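Local atomic coordinates of thioredoxin domain-containing protein (Sinorhizobium meliloti, PDB entry 3U5R), a protein that has a thioredoxin-like fold of the AhpC/TSA (peroxiredoxin) family and may act as an antioxidant oxidoreductase, although its actual function is not established. Residues Pro72-Phe84 / Phe162-Thr174. Numbering follows the deposited sequence.
Sequences PFVVLIREALAKF and FDDARPGNGKDVT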
loop_
_atom_site.group_PDB
_atom_site.type_symbol
_atom_site.label_atom_id
_atom_site.label_comp_id
_atom_site.label_asym_id
_atom_site.label_seq_id
_atom_site.Cartn_x
_atom_site.Cartn_y
_atom_site.Cartn_z
ATOM N N PRO A 72 8.084 -11.858 -3.060
ATOM C CA PRO A 72 8.674 -12.224 -1.724
ATOM C C PRO A 72 8.743 -11.087 -0.726
ATOM O O PRO A 72 8.603 -11.294 0.497
ATOM C CB PRO A 72 10.103 -12.671 -2.048
ATOM C CG PRO A 72 10.039 -13.075 -3.493
ATOM C CD PRO A 72 9.007 -12.200 -4.166
ATOM N N PHE A 73 8.898 -9.870 -1.195
ATOM C CA PHE A 73 8.918 -8.735 -0.248
ATOM C C PHE A 73 7.555 -8.421 0.310
ATOM O O PHE A 73 7.463 -7.931 1.457
ATOM C CB PHE A 73 9.527 -7.471 -0.918
ATOM C CG PHE A 73 10.924 -7.675 -1.306
ATOM C CD1 PHE A 73 11.230 -8.400 -2.437
ATOM C CD2 PHE A 73 11.949 -7.216 -0.474
ATOM C CE1 PHE A 73 12.552 -8.642 -2.755
ATOM C CE2 PHE A 73 13.282 -7.464 -0.768
ATOM C CZ PHE A 73 13.564 -8.191 -1.899
ATOM N N VAL A 74 6.489 -8.672 -0.471
ATOM C CA VAL A 74 5.174 -8.582 0.094
ATOM C C VAL A 74 4.797 -9.809 0.933
ATOM O O VAL A 74 4.170 -9.674 1.969
ATOM C CB VAL A 74 4.142 -8.383 -1.034
ATOM C CG1 VAL A 74 2.659 -8.490 -0.500
ATOM C CG2 VAL A 74 4.409 -7.026 -1.706
ATOM N N VAL A 75 5.118 -11.021 0.442
ATOM C CA VAL A 75 4.896 -12.268 1.242
ATOM C C VAL A 75 5.440 -12.126 2.667
ATOM O O VAL A 75 4.747 -12.408 3.687
ATOM C CB VAL A 75 5.459 -13.548 0.460
ATOM C CG1 VAL A 75 5.593 -14.859 1.390
ATOM C CG2 VAL A 75 4.549 -13.828 -0.827
ATOM N N LEU A 76 6.664 -11.621 2.768
ATOM C CA LEU A 76 7.236 -11.314 4.087
ATOM C C LEU A 76 6.303 -10.568 5.098
ATOM O O LEU A 76 6.305 -10.881 6.308
ATOM C CB LEU A 76 8.526 -10.507 3.909
ATOM C CG LEU A 76 9.256 -10.152 5.195
ATOM C CD1 LEU A 76 10.038 -11.335 5.834
ATOM C CD2 LEU A 76 10.199 -9.008 4.856
ATOM N N ILE A 77 5.535 -9.566 4.653
ATOM C CA ILE A 77 4.858 -8.675 5.584
ATOM C C ILE A 77 3.334 -8.879 5.508
ATOM O O ILE A 77 2.559 -8.119 6.057
ATOM C CB ILE A 77 5.143 -7.219 5.231
ATOM C CG1 ILE A 77 4.652 -6.979 3.781
ATOM C CG2 ILE A 77 6.616 -6.913 5.345
ATOM C CD1 ILE A 77 4.698 -5.515 3.403
ATOM N N ARG A 78 2.860 -9.860 4.787
ATOM C CA ARG A 78 1.450 -9.975 4.549
ATOM C C ARG A 78 0.590 -10.201 5.809
ATOM O O ARG A 78 -0.387 -9.543 6.015
ATOM C CB ARG A 78 1.211 -10.948 3.412
ATOM C CG ARG A 78 0.093 -11.838 3.476
ATOM C CD ARG A 78 0.524 -13.234 3.005
ATOM N NE ARG A 78 0.601 -13.391 1.580
ATOM C CZ ARG A 78 1.059 -14.450 0.953
ATOM N NH1 ARG A 78 1.551 -15.475 1.601
ATOM N NH2 ARG A 78 1.042 -14.460 -0.344
ATOM N N GLU A 79 1.039 -11.069 6.670
ATOM C CA GLU A 79 0.359 -11.266 7.912
ATOM C C GLU A 79 0.384 -9.981 8.786
ATOM O O GLU A 79 -0.556 -9.638 9.382
ATOM C CB GLU A 79 0.947 -12.461 8.620
ATOM C CG GLU A 79 0.703 -13.786 7.908
ATOM C CD GLU A 79 1.635 -14.059 6.695
ATOM O OE1 GLU A 79 2.640 -13.339 6.456
ATOM O OE2 GLU A 79 1.328 -15.035 5.961
ATOM N N ALA A 80 1.517 -9.319 8.826
ATOM C CA ALA A 80 1.699 -8.096 9.547
ATOM C C ALA A 80 0.864 -6.960 9.011
ATOM O O ALA A 80 0.383 -6.210 9.726
ATOM C CB ALA A 80 3.077 -7.732 9.600
ATOM N N LEU A 81 0.710 -6.895 7.731
ATOM C CA LEU A 81 -0.074 -5.831 7.153
ATOM C C LEU A 81 -1.560 -5.987 7.511
ATOM O O LEU A 81 -2.254 -5.002 7.785
ATOM C CB LEU A 81 0.104 -5.890 5.649
ATOM C CG LEU A 81 -0.667 -4.865 4.803
ATOM C CD1 LEU A 81 -0.260 -3.451 5.273
ATOM C CD2 LEU A 81 -0.267 -5.087 3.292
ATOM N N ALA A 82 -2.074 -7.229 7.461
ATOM C CA ALA A 82 -3.451 -7.455 7.812
ATOM C C ALA A 82 -3.645 -7.122 9.301
ATOM O O ALA A 82 -4.664 -6.505 9.695
ATOM C CB ALA A 82 -3.869 -8.926 7.463
ATOM N N LYS A 83 -2.675 -7.496 10.129
ATOM C CA LYS A 83 -2.731 -7.167 11.559
ATOM C C LYS A 83 -2.692 -5.629 11.805
ATOM O O LYS A 83 -3.530 -5.026 12.560
ATOM C CB LYS A 83 -1.537 -7.853 12.256
ATOM C CG LYS A 83 -1.260 -7.408 13.724
ATOM C CD LYS A 83 -2.493 -7.620 14.581
ATOM C CE LYS A 83 -2.108 -7.559 16.097
ATOM N NZ LYS A 83 -0.636 -7.972 16.114
ATOM N N PHE A 84 -1.737 -4.977 11.147
ATOM C CA PHE A 84 -1.598 -3.510 11.212
ATOM C C PHE A 84 -2.906 -2.829 10.828
ATOM O O PHE A 84 -3.416 -1.980 11.565
ATOM C CB PHE A 84 -0.503 -3.113 10.216
ATOM C CG PHE A 84 -0.443 -1.637 9.892
ATOM C CD1 PHE A 84 0.254 -0.776 10.681
ATOM C CD2 PHE A 84 -1.044 -1.134 8.765
ATOM C CE1 PHE A 84 0.359 0.622 10.346
ATOM C CE2 PHE A 84 -0.903 0.254 8.435
ATOM C CZ PHE A 84 -0.238 1.084 9.239
ATOM N N PHE A 162 7.864 -0.401 5.343
ATOM C CA PHE A 162 6.926 -0.776 6.440
ATOM C C PHE A 162 7.741 -0.820 7.738
ATOM O O PHE A 162 7.304 -0.389 8.859
ATOM C CB PHE A 162 6.341 -2.156 6.028
ATOM C CG PHE A 162 5.290 -2.709 6.943
ATOM C CD1 PHE A 162 4.081 -2.038 7.133
ATOM C CD2 PHE A 162 5.482 -3.964 7.560
ATOM C CE1 PHE A 162 3.073 -2.578 7.989
ATOM C CE2 PHE A 162 4.505 -4.543 8.409
ATOM C CZ PHE A 162 3.264 -3.861 8.616
ATOM N N ASP A 163 8.946 -1.380 7.614
ATOM C CA ASP A 163 9.922 -1.424 8.718
ATOM C C ASP A 163 11.202 -1.977 8.116
ATOM O O ASP A 163 11.284 -2.131 6.885
ATOM C CB ASP A 163 9.432 -2.378 9.828
ATOM C CG ASP A 163 9.094 -3.799 9.263
ATOM O OD1 ASP A 163 9.674 -4.207 8.193
ATOM O OD2 ASP A 163 8.260 -4.518 9.883
ATOM N N ASP A 164 12.160 -2.363 8.956
ATOM C CA ASP A 164 13.536 -2.673 8.485
ATOM C C ASP A 164 13.631 -4.152 7.987
ATOM O O ASP A 164 14.714 -4.588 7.535
ATOM C CB ASP A 164 14.591 -2.487 9.642
ATOM C CG ASP A 164 14.910 -0.995 10.006
ATOM O OD1 ASP A 164 14.956 -0.140 9.082
ATOM O OD2 ASP A 164 15.209 -0.680 11.245
ATOM N N ALA A 165 12.560 -4.944 8.127
ATOM C CA ALA A 165 12.620 -6.367 7.753
ATOM C C ALA A 165 12.724 -6.530 6.229
ATOM O O ALA A 165 12.033 -5.810 5.417
ATOM C CB ALA A 165 11.408 -7.139 8.307
ATOM N N ARG A 166 13.568 -7.489 5.821
ATOM C CA ARG A 166 13.716 -7.870 4.406
ATOM C C ARG A 166 13.786 -9.391 4.321
ATOM O O ARG A 166 14.121 -10.021 5.297
ATOM C CB ARG A 166 15.038 -7.277 3.805
ATOM C CG ARG A 166 15.132 -5.697 3.892
ATOM C CD ARG A 166 14.177 -4.989 2.851
ATOM N NE ARG A 166 14.315 -3.518 2.849
ATOM C CZ ARG A 166 13.710 -2.646 3.671
ATOM N NH1 ARG A 166 12.912 -3.081 4.655
ATOM N NH2 ARG A 166 13.929 -1.296 3.536
ATOM N N PRO A 167 13.408 -9.986 3.195
ATOM C CA PRO A 167 13.459 -11.467 3.160
ATOM C C PRO A 167 14.894 -11.948 3.466
ATOM O O PRO A 167 15.822 -11.492 2.787
ATOM C CB PRO A 167 13.167 -11.754 1.715
ATOM C CG PRO A 167 12.281 -10.614 1.338
ATOM C CD PRO A 167 12.779 -9.438 1.981
ATOM N N GLY A 168 15.045 -12.779 4.498
ATOM C CA GLY A 168 16.334 -13.412 4.844
ATOM C C GLY A 168 17.233 -12.541 5.687
ATOM O O GLY A 168 18.357 -12.982 6.012
ATOM N N ASN A 169 16.786 -11.314 6.058
ATOM C CA ASN A 169 17.713 -10.454 6.879
ATOM C C ASN A 169 17.568 -10.664 8.366
ATOM O O ASN A 169 18.220 -9.990 9.152
ATOM C CB ASN A 169 17.698 -8.924 6.514
ATOM C CG ASN A 169 16.558 -8.137 7.155
ATOM O OD1 ASN A 169 15.626 -8.680 7.763
ATOM N ND2 ASN A 169 16.639 -6.808 7.015
ATOM N N GLY A 170 16.679 -11.574 8.770
ATOM C CA GLY A 170 16.616 -11.913 10.192
ATOM C C GLY A 170 15.780 -11.037 11.104
ATOM O O GLY A 170 15.599 -11.413 12.247
ATOM N N LYS A 171 15.365 -9.842 10.652
ATOM C CA LYS A 171 14.682 -8.864 11.500
ATOM C C LYS A 171 13.204 -9.203 11.567
ATOM O O LYS A 171 12.626 -9.666 10.587
ATOM C CB LYS A 171 14.919 -7.445 10.965
ATOM C CG LYS A 171 16.425 -7.045 11.105
ATOM C CD LYS A 171 16.657 -5.569 10.752
ATOM C CE LYS A 171 17.986 -5.100 11.382
ATOM N NZ LYS A 171 18.261 -3.794 10.758
ATOM N N ASP A 172 12.616 -9.030 12.737
ATOM C CA ASP A 172 11.209 -9.250 12.966
ATOM C C ASP A 172 10.383 -8.273 12.104
ATOM O O ASP A 172 10.732 -7.126 12.032
ATOM C CB ASP A 172 10.879 -8.943 14.466
ATOM C CG ASP A 172 11.338 -10.073 15.425
ATOM O OD1 ASP A 172 11.454 -11.261 14.981
ATOM O OD2 ASP A 172 11.557 -9.766 16.634
ATOM N N VAL A 173 9.270 -8.726 11.562
ATOM C CA VAL A 173 8.313 -7.871 10.823
ATOM C C VAL A 173 7.339 -7.252 11.854
ATOM O O VAL A 173 6.487 -7.961 12.421
ATOM C CB VAL A 173 7.534 -8.616 9.690
ATOM C CG1 VAL A 173 6.682 -7.592 8.853
ATOM C CG2 VAL A 173 8.486 -9.356 8.774
ATOM N N THR A 174 7.537 -5.958 12.115
ATOM C CA THR A 174 6.862 -5.209 13.181
ATOM C C THR A 174 5.981 -4.117 12.610
ATOM O O THR A 174 5.086 -3.632 13.289
ATOM C CB THR A 174 7.880 -4.404 14.040
ATOM O OG1 THR A 174 8.578 -3.474 13.177
ATOM C CG2 THR A 174 8.956 -5.367 14.770
#
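In this thioredoxin-like domain, the loop between strand 156-160 and helix 176-186 lies against the helical region that follows strand 61-66, where Pro167 meets Phe73 at one end and Phe162 meets Phe84 at the other. No hydrogen bond crosses between 72-84 and 162-174, so the fit rests on apolar shape. Pro167 CG sits over one face of the Phe73 ring, 4.0 Å from its centroid and 16° off the normal, a CH-pi contact, while Pro167 CD comes within 3.4 Å of Phe73 CD2. Replacing Phe73 by an alanine would probably leave Pro167 CG and CD without their aromatic face and open a gap beside Ile199 and Pro145, which the ring also touches. Leu76, with CG anti to the backbone N (chi1 -178°), sends CD2 to 3.6 Å from Arg166 C and lays CG against Val173 CG2. Val173 divides its branches: CG2 stays with Leu76, whereas CG1 packs 3.6 Å from Ile77 CG2, against Ala80 CB and in plane at the edge of the Phe162 ring. That ring enters with Ala80 CB at its edge, 3.7 Å from CE2, and directs CE1 at the face of Phe84 in a T-shaped pair, planes at 80°. Leu178 of helix 176-186 touches both rings.

Asp163 OD1 accepts from Ala165 N, an Asx turn, and OD2 takes Thr174 N at 2.8 Å, linking the loop's two ends. Asn169 OD1 receives Arg166 N and Lys171 N from opposite faces of its amide, the latter closing another Asx turn, and Arg166 NH1 reaches Asp163 O and Ala165 O while NH2 bonds to Gln161 OE1. The whole exemplifies a loop braced by Asx turns and packed through apolar side chains onto helices 72-75 and 78-88 and the turn between them in a thioredoxin-like fold.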